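Local coordinates for ABC transporter, substrate binding protein (Aeropyrum pernix, PDB 3EAF) that probably captures a solute outside the cell and delivers it to an ABC transporter for import, and carries a bound magnesium ion, at residues D98-Y102 and G317-K321; D123-C129 and C377-T381; L144-S150 and V173-L179; N231-F235 and V251-P256; W298-A303 and F329-I334. One frame throughout, in Å; residues are numbered along the deposited sequence.

Overall arrangement
The chain folds into two alpha/beta lobes, each built round its own sheet, as in type I periplasmic binding proteins. Interaction 1 ties the sheet of one lobe to helix 317-326, and interaction 5 lies about 17 Å from it, centre to centre; they meet where Leu320 CD1 packs 3.8 Å from Leu300 CD1. Interactions 3 and 4 belong to the sheet of the other lobe, about 17 Å apart between centres. Interaction 2 touches interaction 4, with Tyr124 OH 2.9 Å from Trp233 NE1. Magnesium is bound at Glu325, Asp340 and Tyr341, about 7 Å from the Phe329 side chain of interaction 5 and about 10 Å from the side chain of Lys321 of interaction 1.

Interaction 1 of 5, residues D98-Y102 and G317-K321; sequences DKITY and GEALK
Thr101 lays its side chain against the first turn of the helix that starts at Gly317, covering the backbone there. With chi1 in the m well, its OG1 donates a 2.9 Å hydrogen bond to Gly317 O, the same carbonyl that accepts the helical bond from Lys321 N (2.9 Å), and OG1 also rests 3.5 Å from Leu320 CB. Two residues earlier, Lys99 has positive phi (60/47) and closes helix 85-98 with a Schellman motif, which turns the chain into an extended run through Ile100 and Thr101. Lys99 O approaches Gly317 CA at 3.3 Å in a CA-H...O contact, and a water links Lys99 O (2.8 Å) to Gly317 N (2.9 Å). Any CB on Gly317 would clash with Lys99 O. At the exposed margin, Lys99 NZ stays 4.1 Å from Glu318 OE2, beyond a salt bridge, while Lys321 pairs with Glu325. Helix 317-326 thus meets the entry to strand 101-104, with Leu320 also packing on helix 288-304.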
# COMPACT_ATOMS: atom_id res chain seq x y z
N ASP A 98 21.66 8.13 6.63
CA ASP A 98 21.30 8.43 8.01
C ASP A 98 20.96 7.21 8.87
O ASP A 98 20.79 7.33 10.09
CB ASP A 98 20.14 9.42 8.04
CG ASP A 98 20.50 10.75 7.42
OD1 ASP A 98 21.70 11.11 7.45
OD2 ASP A 98 19.59 11.43 6.91
N LYS A 99 20.85 6.05 8.23
CA LYS A 99 20.57 4.77 8.91
C LYS A 99 19.23 4.77 9.65
O LYS A 99 19.15 4.35 10.80
CB LYS A 99 21.71 4.37 9.85
CG LYS A 99 23.07 4.24 9.18
CD LYS A 99 23.97 3.33 10.00
CE LYS A 99 25.44 3.74 9.93
NZ LYS A 99 25.98 3.66 8.55
N ILE A 100 18.19 5.25 8.97
CA ILE A 100 16.84 5.30 9.53
C ILE A 100 15.96 4.29 8.80
O ILE A 100 15.79 4.37 7.57
CB ILE A 100 16.23 6.74 9.41
CG1 ILE A 100 17.06 7.74 10.22
CG2 ILE A 100 14.75 6.76 9.84
CD1 ILE A 100 16.61 9.21 10.11
N THR A 101 15.43 3.31 9.54
CA THR A 101 14.53 2.30 8.97
C THR A 101 13.23 2.97 8.51
O THR A 101 12.57 3.67 9.29
CB THR A 101 14.24 1.14 9.96
OG1 THR A 101 15.39 0.30 10.08
CG2 THR A 101 13.07 0.28 9.49
N TYR A 102 12.86 2.76 7.25
CA TYR A 102 11.75 3.49 6.65
C TYR A 102 10.71 2.51 6.13
O TYR A 102 10.96 1.77 5.17
CB TYR A 102 12.27 4.38 5.51
CG TYR A 102 11.46 5.63 5.26
CD1 TYR A 102 11.90 6.86 5.74
CD2 TYR A 102 10.26 5.59 4.56
CE1 TYR A 102 11.16 8.02 5.52
CE2 TYR A 102 9.51 6.75 4.34
CZ TYR A 102 9.98 7.96 4.82
OH TYR A 102 9.26 9.11 4.62
N GLY A 317 18.66 2.43 14.10
CA GLY A 317 17.98 2.07 12.85
C GLY A 317 18.63 0.93 12.08
O GLY A 317 17.94 0.16 11.42
N GLU A 318 19.96 0.84 12.17
CA GLU A 318 20.72 -0.24 11.55
C GLU A 318 20.45 -1.61 12.18
O GLU A 318 20.44 -2.62 11.49
CB GLU A 318 22.21 0.07 11.58
CG GLU A 318 23.08 -0.91 10.81
CD GLU A 318 24.52 -0.45 10.72
OE1 GLU A 318 25.18 -0.35 11.78
OE2 GLU A 318 24.99 -0.20 9.59
N ALA A 319 20.24 -1.63 13.50
CA ALA A 319 19.87 -2.87 14.19
C ALA A 319 18.50 -3.33 13.71
O ALA A 319 18.27 -4.52 13.51
CB ALA A 319 19.87 -2.66 15.71
N LEU A 320 17.60 -2.37 13.49
CA LEU A 320 16.24 -2.66 13.00
C LEU A 320 16.25 -3.16 11.55
O LEU A 320 15.55 -4.13 11.24
CB LEU A 320 15.34 -1.42 13.13
CG LEU A 320 14.97 -0.98 14.55
CD1 LEU A 320 14.24 0.35 14.52
CD2 LEU A 320 14.14 -2.04 15.28
N LYS A 321 17.05 -2.52 10.69
CA LYS A 321 17.20 -2.96 9.29
C LYS A 321 17.68 -4.40 9.20
O LYS A 321 17.14 -5.20 8.43
CB LYS A 321 18.17 -2.06 8.51
CG LYS A 321 18.93 -2.83 7.39
CD LYS A 321 19.62 -1.93 6.42
CE LYS A 321 21.00 -2.45 6.02
NZ LYS A 321 21.01 -3.78 5.35
O HOH W 1 19.59 5.10 13.46

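Interaction 2 of 5, residues D123-C129 and C377-T381; sequences DYSTQAC and CARYT
Two helical segments, 124-129 and 377-381, pass 8.2 Å apart at their axes, their directions 131° apart, with Thr126 and Cys377 nearest at 5.1 Å between CA atoms. Cys377, its chi1 at an unusual -31°, points its side chain into the other helix: CB lies 3.5 Å from Thr126 N, and SG 3.6 Å from Cys129 CB. Ser125 and Thr381 both adopt m, which brings Ser125 OG and Thr381 OG1 into a 2.6 Å hydrogen bond. Asp123, phi/psi -63/162, is the N-cap of helix 124-139; its p rotamer turns OD1 over the first turn of the helix, to Thr126 N (3.0 Å) and, weakly, to Ser125 N (3.0 Å). This helix leads into the second lobe of the periplasmic-binding-protein fold, whose next strand is 142-148. Asp123 OD2 accepts from Thr126 OG1 (2.6 Å), Thr126 being in m, and meets Ala378 CB at 3.6 Å. Helix 159-165 packs against the same place, Ala161 touching both Ser125 and Thr381.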
# COMPACT_ATOMS: atom_id res chain seq x y z
N ASP A 123 5.68 -5.24 -4.13
CA ASP A 123 5.76 -3.94 -4.77
C ASP A 123 4.54 -3.74 -5.68
O ASP A 123 3.89 -4.71 -6.06
CB ASP A 123 7.03 -3.86 -5.60
CG ASP A 123 7.02 -4.85 -6.73
OD1 ASP A 123 6.69 -4.45 -7.87
OD2 ASP A 123 7.29 -6.04 -6.47
N TYR A 124 4.27 -2.48 -6.03
CA TYR A 124 3.14 -2.11 -6.89
C TYR A 124 3.05 -2.86 -8.23
O TYR A 124 1.96 -3.11 -8.73
CB TYR A 124 3.20 -0.61 -7.21
CG TYR A 124 2.70 0.32 -6.13
CD1 TYR A 124 3.37 1.51 -5.87
CD2 TYR A 124 1.55 0.02 -5.38
CE1 TYR A 124 2.92 2.39 -4.89
CE2 TYR A 124 1.09 0.91 -4.40
CZ TYR A 124 1.79 2.09 -4.16
OH TYR A 124 1.35 2.97 -3.19
N SER A 125 4.20 -3.17 -8.81
CA SER A 125 4.25 -3.81 -10.13
C SER A 125 3.83 -5.29 -10.05
O SER A 125 2.97 -5.73 -10.81
CB SER A 125 5.64 -3.65 -10.75
OG SER A 125 6.04 -2.28 -10.74
N THR A 126 4.43 -6.02 -9.11
CA THR A 126 4.04 -7.40 -8.80
C THR A 126 2.58 -7.51 -8.41
O THR A 126 1.89 -8.44 -8.83
CB THR A 126 4.90 -7.97 -7.65
OG1 THR A 126 6.29 -7.84 -7.98
CG2 THR A 126 4.56 -9.44 -7.39
N GLN A 127 2.10 -6.56 -7.60
CA GLN A 127 0.67 -6.46 -7.27
C GLN A 127 -0.18 -6.29 -8.53
O GLN A 127 -1.15 -7.04 -8.74
CB GLN A 127 0.42 -5.29 -6.30
CG GLN A 127 0.88 -5.55 -4.86
CD GLN A 127 0.42 -4.49 -3.87
OE1 GLN A 127 1.21 -3.96 -3.08
NE2 GLN A 127 -0.87 -4.19 -3.90
N ALA A 128 0.19 -5.32 -9.37
CA ALA A 128 -0.54 -5.03 -10.61
C ALA A 128 -0.59 -6.24 -11.54
O ALA A 128 -1.64 -6.59 -12.05
CB ALA A 128 0.08 -3.84 -11.33
N CYS A 129 0.56 -6.87 -11.73
CA CYS A 129 0.65 -8.01 -12.65
C CYS A 129 -0.10 -9.23 -12.10
O CYS A 129 -0.66 -10.00 -12.88
CB CYS A 129 2.10 -8.33 -12.98
SG CYS A 129 2.92 -7.01 -13.92
N CYS A 377 8.30 -8.71 -12.50
CA CYS A 377 7.63 -7.41 -12.40
C CYS A 377 8.48 -6.36 -11.68
O CYS A 377 8.62 -5.23 -12.16
CB CYS A 377 6.30 -7.56 -11.67
SG CYS A 377 5.48 -9.15 -11.90
N ALA A 378 9.03 -6.75 -10.54
CA ALA A 378 9.83 -5.87 -9.70
C ALA A 378 11.04 -5.32 -10.44
O ALA A 378 11.21 -4.11 -10.53
CB ALA A 378 10.28 -6.60 -8.44
N ARG A 379 11.86 -6.22 -10.98
CA ARG A 379 13.08 -5.79 -11.66
C ARG A 379 12.83 -4.99 -12.94
O ARG A 379 13.64 -4.15 -13.30
CB ARG A 379 14.03 -6.97 -11.88
CG ARG A 379 14.67 -7.43 -10.57
CD ARG A 379 15.79 -8.43 -10.78
NE ARG A 379 16.30 -8.93 -9.50
CZ ARG A 379 15.74 -9.91 -8.80
NH1 ARG A 379 14.64 -10.51 -9.24
NH2 ARG A 379 16.28 -10.28 -7.64
N TYR A 380 11.68 -5.22 -13.59
CA TYR A 380 11.28 -4.41 -14.75
C TYR A 380 11.24 -2.94 -14.36
O TYR A 380 11.76 -2.08 -15.08
CB TYR A 380 9.91 -4.81 -15.30
CG TYR A 380 9.80 -6.21 -15.88
CD1 TYR A 380 10.93 -6.97 -16.19
CD2 TYR A 380 8.55 -6.77 -16.13
CE1 TYR A 380 10.82 -8.26 -16.72
CE2 TYR A 380 8.43 -8.05 -16.67
CZ TYR A 380 9.56 -8.78 -16.96
OH TYR A 380 9.43 -10.05 -17.49
N THR A 381 10.63 -2.66 -13.21
CA THR A 381 10.47 -1.29 -12.73
C THR A 381 11.80 -0.72 -12.24
O THR A 381 12.11 0.44 -12.51
CB THR A 381 9.39 -1.21 -11.63
OG1 THR A 381 8.16 -1.74 -12.14
CG2 THR A 381 9.16 0.23 -11.18

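Interaction 3 of 5, residues L144-S150 and V173-L179; sequences LALAYDS and VVGDYDL
Tyr148 OH donates a short 2.5 Å hydrogen bond to Asp176 OD2, an oxygen that also forms a salt bridge with Lys163; the p rotamer of Tyr148 carries its ring back along its own strand to reach it. Further along, Ser150 OG (chi1 p) donates to Asp178 OD2 at 2.9 Å, and a water joins Asp149 OD1 (2.6 Å) to Asp178 OD1 (2.7 Å), two carboxylate oxygens only 4.0 Å apart; Asp149 OD2 accepts from Leu181 N. The strands themselves run parallel, 16° between directions and 4.6 Å between axes. Their hydrogen bonds are Val174 N to Leu144 O (2.8 Å), Leu146 N to Gly175 O (3.0 Å), Tyr177 N to Leu146 O (2.7 Å) and Tyr148 N to Tyr177 O (3.0 Å), with a weak one from Leu179 N to Tyr148 O (3.2 Å). Leu144 pairs with Val173, Leu146 with Asp176 and Ala147 with Tyr177. Val174 (-95/-13) departs from extended geometry, and at Asp178 an inverse gamma turn bends the chain. On one face Leu146 CD1 packs 3.9 Å from Val173 CG1, beneath helix 159-165; on the other Ala145 CB meets Tyr177 CE2 at 3.6 Å, beside helix 185-196. Strand 171-178 is the outermost of its sheet, and with helix 159-165 between the two strands it completes a beta-alpha-beta crossover of the Rossmann-like second lobe.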
# COMPACT_ATOMS: atom_id res chain seq x y z
N LEU A 144 -6.57 -4.02 -23.01
CA LEU A 144 -6.36 -3.35 -21.73
C LEU A 144 -6.01 -1.87 -21.91
O LEU A 144 -5.07 -1.53 -22.61
CB LEU A 144 -5.25 -4.06 -20.94
CG LEU A 144 -4.71 -3.50 -19.62
CD1 LEU A 144 -5.78 -3.45 -18.54
CD2 LEU A 144 -3.50 -4.32 -19.13
N ALA A 145 -6.78 -1.00 -21.25
CA ALA A 145 -6.49 0.43 -21.19
C ALA A 145 -5.89 0.78 -19.83
O ALA A 145 -6.29 0.20 -18.82
CB ALA A 145 -7.76 1.24 -21.43
N LEU A 146 -4.95 1.71 -19.81
CA LEU A 146 -4.27 2.12 -18.57
C LEU A 146 -4.61 3.57 -18.23
O LEU A 146 -4.25 4.49 -18.96
CB LEU A 146 -2.74 1.97 -18.70
CG LEU A 146 -2.18 0.62 -19.18
CD1 LEU A 146 -0.67 0.72 -19.47
CD2 LEU A 146 -2.47 -0.50 -18.18
N ALA A 147 -5.32 3.76 -17.12
CA ALA A 147 -5.69 5.10 -16.67
C ALA A 147 -4.89 5.47 -15.42
O ALA A 147 -4.96 4.78 -14.41
CB ALA A 147 -7.19 5.18 -16.40
N TYR A 148 -4.12 6.55 -15.50
CA TYR A 148 -3.27 6.97 -14.38
C TYR A 148 -2.82 8.41 -14.60
O TYR A 148 -2.84 8.90 -15.73
CB TYR A 148 -2.05 6.05 -14.25
CG TYR A 148 -1.15 6.09 -15.46
CD1 TYR A 148 -0.01 6.90 -15.48
CD2 TYR A 148 -1.45 5.36 -16.62
CE1 TYR A 148 0.81 6.97 -16.59
CE2 TYR A 148 -0.62 5.42 -17.74
CZ TYR A 148 0.50 6.23 -17.72
OH TYR A 148 1.33 6.29 -18.81
N ASP A 149 -2.39 9.07 -13.52
CA ASP A 149 -1.85 10.43 -13.58
C ASP A 149 -0.38 10.42 -13.99
O ASP A 149 0.49 10.02 -13.21
CB ASP A 149 -2.04 11.14 -12.23
CG ASP A 149 -1.80 12.66 -12.30
OD1 ASP A 149 -1.03 13.13 -13.17
OD2 ASP A 149 -2.39 13.38 -11.46
N SER A 150 -0.11 10.86 -15.21
CA SER A 150 1.24 10.87 -15.76
C SER A 150 2.24 11.74 -14.99
O SER A 150 3.44 11.61 -15.19
CB SER A 150 1.21 11.31 -17.23
OG SER A 150 0.72 12.64 -17.36
N VAL A 173 -2.22 -3.94 -24.56
CA VAL A 173 -2.38 -2.57 -24.07
C VAL A 173 -2.79 -1.68 -25.24
O VAL A 173 -2.04 -1.53 -26.20
CB VAL A 173 -1.09 -2.04 -23.40
CG1 VAL A 173 -1.19 -0.55 -23.09
CG2 VAL A 173 -0.76 -2.84 -22.14
N VAL A 174 -3.99 -1.10 -25.14
CA VAL A 174 -4.57 -0.30 -26.24
C VAL A 174 -4.31 1.20 -26.13
O VAL A 174 -4.53 1.94 -27.09
CB VAL A 174 -6.10 -0.55 -26.43
CG1 VAL A 174 -6.36 -1.97 -26.90
CG2 VAL A 174 -6.88 -0.23 -25.14
N GLY A 175 -3.86 1.65 -24.96
CA GLY A 175 -3.58 3.06 -24.75
C GLY A 175 -3.35 3.42 -23.30
O GLY A 175 -3.66 2.62 -22.40
N ASP A 176 -2.78 4.60 -23.09
CA ASP A 176 -2.63 5.23 -21.78
C ASP A 176 -3.57 6.43 -21.74
O ASP A 176 -3.69 7.15 -22.73
CB ASP A 176 -1.20 5.76 -21.57
CG ASP A 176 -0.19 4.65 -21.39
OD1 ASP A 176 -0.49 3.48 -21.69
OD2 ASP A 176 0.94 4.97 -20.95
N TYR A 177 -4.22 6.65 -20.60
CA TYR A 177 -5.20 7.72 -20.46
C TYR A 177 -4.91 8.51 -19.19
O TYR A 177 -4.77 7.93 -18.10
CB TYR A 177 -6.64 7.15 -20.49
CG TYR A 177 -6.89 6.37 -21.76
CD1 TYR A 177 -7.44 6.99 -22.88
CD2 TYR A 177 -6.51 5.03 -21.87
CE1 TYR A 177 -7.65 6.28 -24.06
CE2 TYR A 177 -6.70 4.33 -23.04
CZ TYR A 177 -7.27 4.95 -24.14
OH TYR A 177 -7.46 4.24 -25.31
N ASP A 178 -4.81 9.83 -19.33
CA ASP A 178 -4.31 10.71 -18.28
C ASP A 178 -5.43 11.12 -17.32
O ASP A 178 -6.07 12.16 -17.49
CB ASP A 178 -3.63 11.94 -18.91
CG ASP A 178 -2.68 12.65 -17.96
OD1 ASP A 178 -2.78 12.46 -16.72
OD2 ASP A 178 -1.81 13.41 -18.45
N LEU A 179 -5.65 10.29 -16.30
CA LEU A 179 -6.63 10.60 -15.27
C LEU A 179 -5.92 11.27 -14.09
O LEU A 179 -5.07 10.64 -13.45
CB LEU A 179 -7.37 9.34 -14.81
CG LEU A 179 -8.42 9.53 -13.71
CD1 LEU A 179 -9.69 10.18 -14.26
CD2 LEU A 179 -8.74 8.19 -13.06
O HOH W 2 -1.88 14.49 -15.18

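Interaction 4 of 5, residues N231-F235 and V251-P256; sequences NVWGF and VFGISP
Asn231 opens the turn that follows strand 227-230: its OD1 accepts from Trp233 N at 3.2 Å, an Asx turn, and also from Tyr154 OH, while Asn231 O takes Gly234 N at 3.0 Å. Val232, helical at -52/-38 with chi1 p, has its CA nearest that of Ile254 (4.8 Å); this CA makes a 3.1 Å CA-H...O contact with Ile254 O, and Val232 CG2 rests 3.8 Å from Pro256 CD. The CA-to-CB bond of Trp233 points away from strand 251-255, and Gly234 carries the chain round to Phe235, which is extended (-154/131). With chi1 t, the Phe235 ring lies over Gly253, whose CA sits 3.9 Å from the ring centroid in a CH-pi contact; a CB there would clash with the ring. Phe235 CE1 also packs 3.6 Å from Val251 CG1. One water bridges Phe235 O (2.9 Å) and Ile254 O (2.7 Å). The loop leaves the C-terminal end of strand 227-230 and folds back over the adjacent parallel strand 251-255 in this Rossmann-like lobe.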
# COMPACT_ATOMS: atom_id res chain seq x y z
N ASN A 231 -5.42 -0.59 -8.36
CA ASN A 231 -4.40 -0.79 -7.36
C ASN A 231 -5.01 -0.76 -5.96
O ASN A 231 -6.16 -0.33 -5.80
CB ASN A 231 -3.30 0.25 -7.51
CG ASN A 231 -3.74 1.62 -7.05
OD1 ASN A 231 -3.32 2.06 -5.99
ND2 ASN A 231 -4.56 2.31 -7.85
N VAL A 232 -4.23 -1.20 -4.98
CA VAL A 232 -4.68 -1.31 -3.58
C VAL A 232 -5.31 -0.03 -2.98
O VAL A 232 -6.28 -0.11 -2.23
CB VAL A 232 -3.55 -1.89 -2.65
CG1 VAL A 232 -2.28 -1.02 -2.69
CG2 VAL A 232 -4.05 -2.07 -1.21
N TRP A 233 -4.76 1.14 -3.34
CA TRP A 233 -5.26 2.41 -2.80
C TRP A 233 -6.49 2.95 -3.54
O TRP A 233 -7.01 4.01 -3.19
CB TRP A 233 -4.14 3.48 -2.78
CG TRP A 233 -2.93 3.08 -1.98
CD1 TRP A 233 -1.71 2.71 -2.46
CD2 TRP A 233 -2.82 3.02 -0.54
NE1 TRP A 233 -0.85 2.42 -1.43
CE2 TRP A 233 -1.50 2.60 -0.24
CE3 TRP A 233 -3.70 3.28 0.51
CZ2 TRP A 233 -1.05 2.44 1.07
CZ3 TRP A 233 -3.24 3.12 1.82
CH2 TRP A 233 -1.93 2.70 2.08
N GLY A 234 -6.98 2.21 -4.54
CA GLY A 234 -8.07 2.68 -5.40
C GLY A 234 -9.43 2.05 -5.13
O GLY A 234 -10.42 2.38 -5.79
N PHE A 235 -9.46 1.14 -4.15
CA PHE A 235 -10.62 0.28 -3.90
C PHE A 235 -10.62 -0.13 -2.43
O PHE A 235 -9.58 -0.55 -1.91
CB PHE A 235 -10.52 -0.96 -4.78
CG PHE A 235 -11.78 -1.80 -4.82
CD1 PHE A 235 -12.72 -1.61 -5.82
CD2 PHE A 235 -12.00 -2.82 -3.88
CE1 PHE A 235 -13.88 -2.40 -5.88
CE2 PHE A 235 -13.16 -3.61 -3.92
CZ PHE A 235 -14.09 -3.39 -4.94
N VAL A 251 -16.14 -4.36 -11.09
CA VAL A 251 -14.94 -3.71 -10.53
C VAL A 251 -14.23 -4.65 -9.56
O VAL A 251 -14.86 -5.36 -8.78
CB VAL A 251 -15.27 -2.36 -9.82
CG1 VAL A 251 -13.97 -1.63 -9.42
CG2 VAL A 251 -16.13 -1.45 -10.71
N PHE A 252 -12.90 -4.65 -9.63
CA PHE A 252 -12.08 -5.48 -8.77
C PHE A 252 -10.98 -4.64 -8.13
O PHE A 252 -10.42 -3.74 -8.76
CB PHE A 252 -11.45 -6.62 -9.58
CG PHE A 252 -12.46 -7.61 -10.13
CD1 PHE A 252 -12.80 -8.75 -9.41
CD2 PHE A 252 -13.07 -7.39 -11.37
CE1 PHE A 252 -13.73 -9.66 -9.90
CE2 PHE A 252 -14.00 -8.29 -11.88
CZ PHE A 252 -14.34 -9.43 -11.14
N GLY A 253 -10.68 -4.94 -6.87
CA GLY A 253 -9.61 -4.27 -6.15
C GLY A 253 -8.54 -5.25 -5.73
O GLY A 253 -8.84 -6.40 -5.38
N ILE A 254 -7.29 -4.81 -5.77
CA ILE A 254 -6.18 -5.60 -5.26
C ILE A 254 -5.96 -5.22 -3.80
O ILE A 254 -6.14 -4.06 -3.42
CB ILE A 254 -4.89 -5.32 -6.07
CG1 ILE A 254 -5.09 -5.67 -7.56
CG2 ILE A 254 -3.69 -6.08 -5.49
CD1 ILE A 254 -3.97 -5.15 -8.47
N SER A 255 -5.60 -6.20 -2.98
CA SER A 255 -5.13 -5.93 -1.63
C SER A 255 -4.22 -7.05 -1.15
O SER A 255 -4.62 -8.21 -1.18
CB SER A 255 -6.29 -5.74 -0.66
OG SER A 255 -5.81 -5.52 0.66
N PRO A 256 -3.00 -6.71 -0.71
CA PRO A 256 -2.12 -7.68 -0.05
C PRO A 256 -2.60 -8.08 1.36
O PRO A 256 -2.09 -9.06 1.93
CB PRO A 256 -0.78 -6.94 0.05
CG PRO A 256 -0.89 -5.76 -0.90
CD PRO A 256 -2.34 -5.39 -0.85
O HOH W 3 -8.44 -3.16 -2.31

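Interaction 5 of 5, residues W298-A303 and F329-I334; sequences WLLIKA and FDLGGI
Leu331 fills the hollow on helix 288-304 between Trp298, Leu299 and Lys302: its CB lies 4.1 Å from Trp298 CE3, its CD2 4.5 Å from Leu299 CB and its CD1 4.0 Å from Lys302 CG. Trp298, chi1 t, sends its indole out beneath the turn 331-334, so that the Leu331 carbonyl carbon lies over one face, Leu331 O comes to 3.7 Å from Trp298 CZ3, and Ile334 CD1 meets the ring edge 4.1 Å from that same CZ3. The type I' turn has Gly332 (57/28) and Gly333 (70/24) at its corners, with Ile334 N bonded to Leu331 O (3.1 Å); both positive phi values favour glycine, and a CB on Gly332 would be tight against Trp298 CH2. Against the next turn of the helix, at Lys302, Phe329 (chi1 m) is a second bump, its CD1 3.5 Å from Lys302 CB and its CD2 4.0 Å from Leu299 CD1. Lys302 reaches along the outside of the extended residues 329-331 to donate from NZ to Asp330 O at 2.9 Å; two waters extend this, one between Lys302 NZ (3.1 Å) and Asp330 N (2.8 Å), the other between Lys302 NZ (2.8 Å) and Gly332 N (3.2 Å). Asp330 OD1 accepts from Gly333 N at 3.0 Å, an Asx motif that spans the start of the turn. The chain from here leads to Asp340 and Tyr341 of the magnesium site, Tyr341 itself packing on Leu299.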
# COMPACT_ATOMS: atom_id res chain seq x y z
N TRP A 298 3.29 -2.52 13.14
CA TRP A 298 3.49 -3.88 13.67
C TRP A 298 4.77 -4.50 13.15
O TRP A 298 5.47 -5.20 13.89
CB TRP A 298 2.31 -4.78 13.32
CG TRP A 298 2.12 -5.98 14.23
CD1 TRP A 298 2.98 -6.44 15.19
CD2 TRP A 298 0.99 -6.86 14.25
NE1 TRP A 298 2.45 -7.55 15.82
CE2 TRP A 298 1.23 -7.83 15.26
CE3 TRP A 298 -0.21 -6.93 13.52
CZ2 TRP A 298 0.32 -8.86 15.54
CZ3 TRP A 298 -1.12 -7.95 13.81
CH2 TRP A 298 -0.85 -8.89 14.82
N LEU A 299 5.08 -4.27 11.87
CA LEU A 299 6.33 -4.76 11.30
C LEU A 299 7.53 -4.20 12.07
O LEU A 299 8.49 -4.92 12.34
CB LEU A 299 6.44 -4.43 9.80
CG LEU A 299 7.69 -4.94 9.08
CD1 LEU A 299 7.67 -6.48 8.94
CD2 LEU A 299 7.84 -4.28 7.71
N LEU A 300 7.47 -2.92 12.42
CA LEU A 300 8.50 -2.29 13.25
C LEU A 300 8.60 -2.96 14.63
O LEU A 300 9.71 -3.24 15.11
CB LEU A 300 8.22 -0.79 13.40
CG LEU A 300 9.10 0.01 14.36
CD1 LEU A 300 10.55 0.06 13.86
CD2 LEU A 300 8.55 1.41 14.56
N ILE A 301 7.46 -3.20 15.27
CA ILE A 301 7.40 -3.87 16.57
C ILE A 301 8.10 -5.23 16.52
O ILE A 301 8.90 -5.55 17.41
CB ILE A 301 5.92 -4.09 17.05
CG1 ILE A 301 5.18 -2.75 17.19
CG2 ILE A 301 5.86 -4.92 18.33
CD1 ILE A 301 5.91 -1.68 17.97
N LYS A 302 7.82 -6.00 15.48
CA LYS A 302 8.44 -7.31 15.31
C LYS A 302 9.96 -7.20 15.15
O LYS A 302 10.70 -8.02 15.70
CB LYS A 302 7.80 -8.08 14.14
CG LYS A 302 6.32 -8.43 14.36
CD LYS A 302 6.09 -9.87 14.82
CE LYS A 302 4.60 -10.18 14.89
NZ LYS A 302 4.29 -11.63 15.02
N ALA A 303 10.42 -6.16 14.45
CA ALA A 303 11.86 -5.89 14.32
C ALA A 303 12.50 -5.62 15.69
O ALA A 303 13.53 -6.19 16.02
CB ALA A 303 12.11 -4.71 13.38
N PHE A 329 8.48 -12.86 8.97
CA PHE A 329 7.46 -12.25 9.83
C PHE A 329 6.04 -12.64 9.44
O PHE A 329 5.71 -12.75 8.26
CB PHE A 329 7.57 -10.72 9.81
CG PHE A 329 8.90 -10.19 10.28
CD1 PHE A 329 9.17 -10.06 11.64
CD2 PHE A 329 9.88 -9.83 9.37
CE1 PHE A 329 10.39 -9.57 12.08
CE2 PHE A 329 11.11 -9.36 9.80
CZ PHE A 329 11.37 -9.22 11.15
N ASP A 330 5.21 -12.84 10.46
CA ASP A 330 3.78 -13.01 10.25
C ASP A 330 3.04 -11.99 11.11
O ASP A 330 3.25 -11.91 12.33
CB ASP A 330 3.32 -14.44 10.57
CG ASP A 330 1.80 -14.62 10.46
OD1 ASP A 330 1.19 -14.09 9.50
OD2 ASP A 330 1.21 -15.28 11.34
N LEU A 331 2.19 -11.21 10.47
CA LEU A 331 1.44 -10.16 11.15
C LEU A 331 0.02 -10.64 11.41
O LEU A 331 -0.94 -10.14 10.84
CB LEU A 331 1.48 -8.87 10.33
CG LEU A 331 2.63 -7.86 10.51
CD1 LEU A 331 3.93 -8.43 11.11
CD2 LEU A 331 2.92 -7.15 9.20
N GLY A 332 -0.08 -11.65 12.28
CA GLY A 332 -1.38 -12.23 12.66
C GLY A 332 -2.19 -12.75 11.49
O GLY A 332 -3.42 -12.78 11.56
N GLY A 333 -1.51 -13.15 10.42
CA GLY A 333 -2.15 -13.72 9.24
C GLY A 333 -2.96 -12.73 8.42
O GLY A 333 -3.87 -13.12 7.69
N ILE A 334 -2.62 -11.44 8.53
CA ILE A 334 -3.31 -10.40 7.77
C ILE A 334 -2.85 -10.36 6.31
O ILE A 334 -3.67 -10.16 5.41
CB ILE A 334 -3.08 -8.99 8.39
CG1 ILE A 334 -3.84 -8.84 9.71
CG2 ILE A 334 -3.47 -7.89 7.39
CD1 ILE A 334 -3.50 -7.55 10.48
O HOH W 4 6.27 -12.98 13.09
O HOH W 5 1.69 -12.52 14.85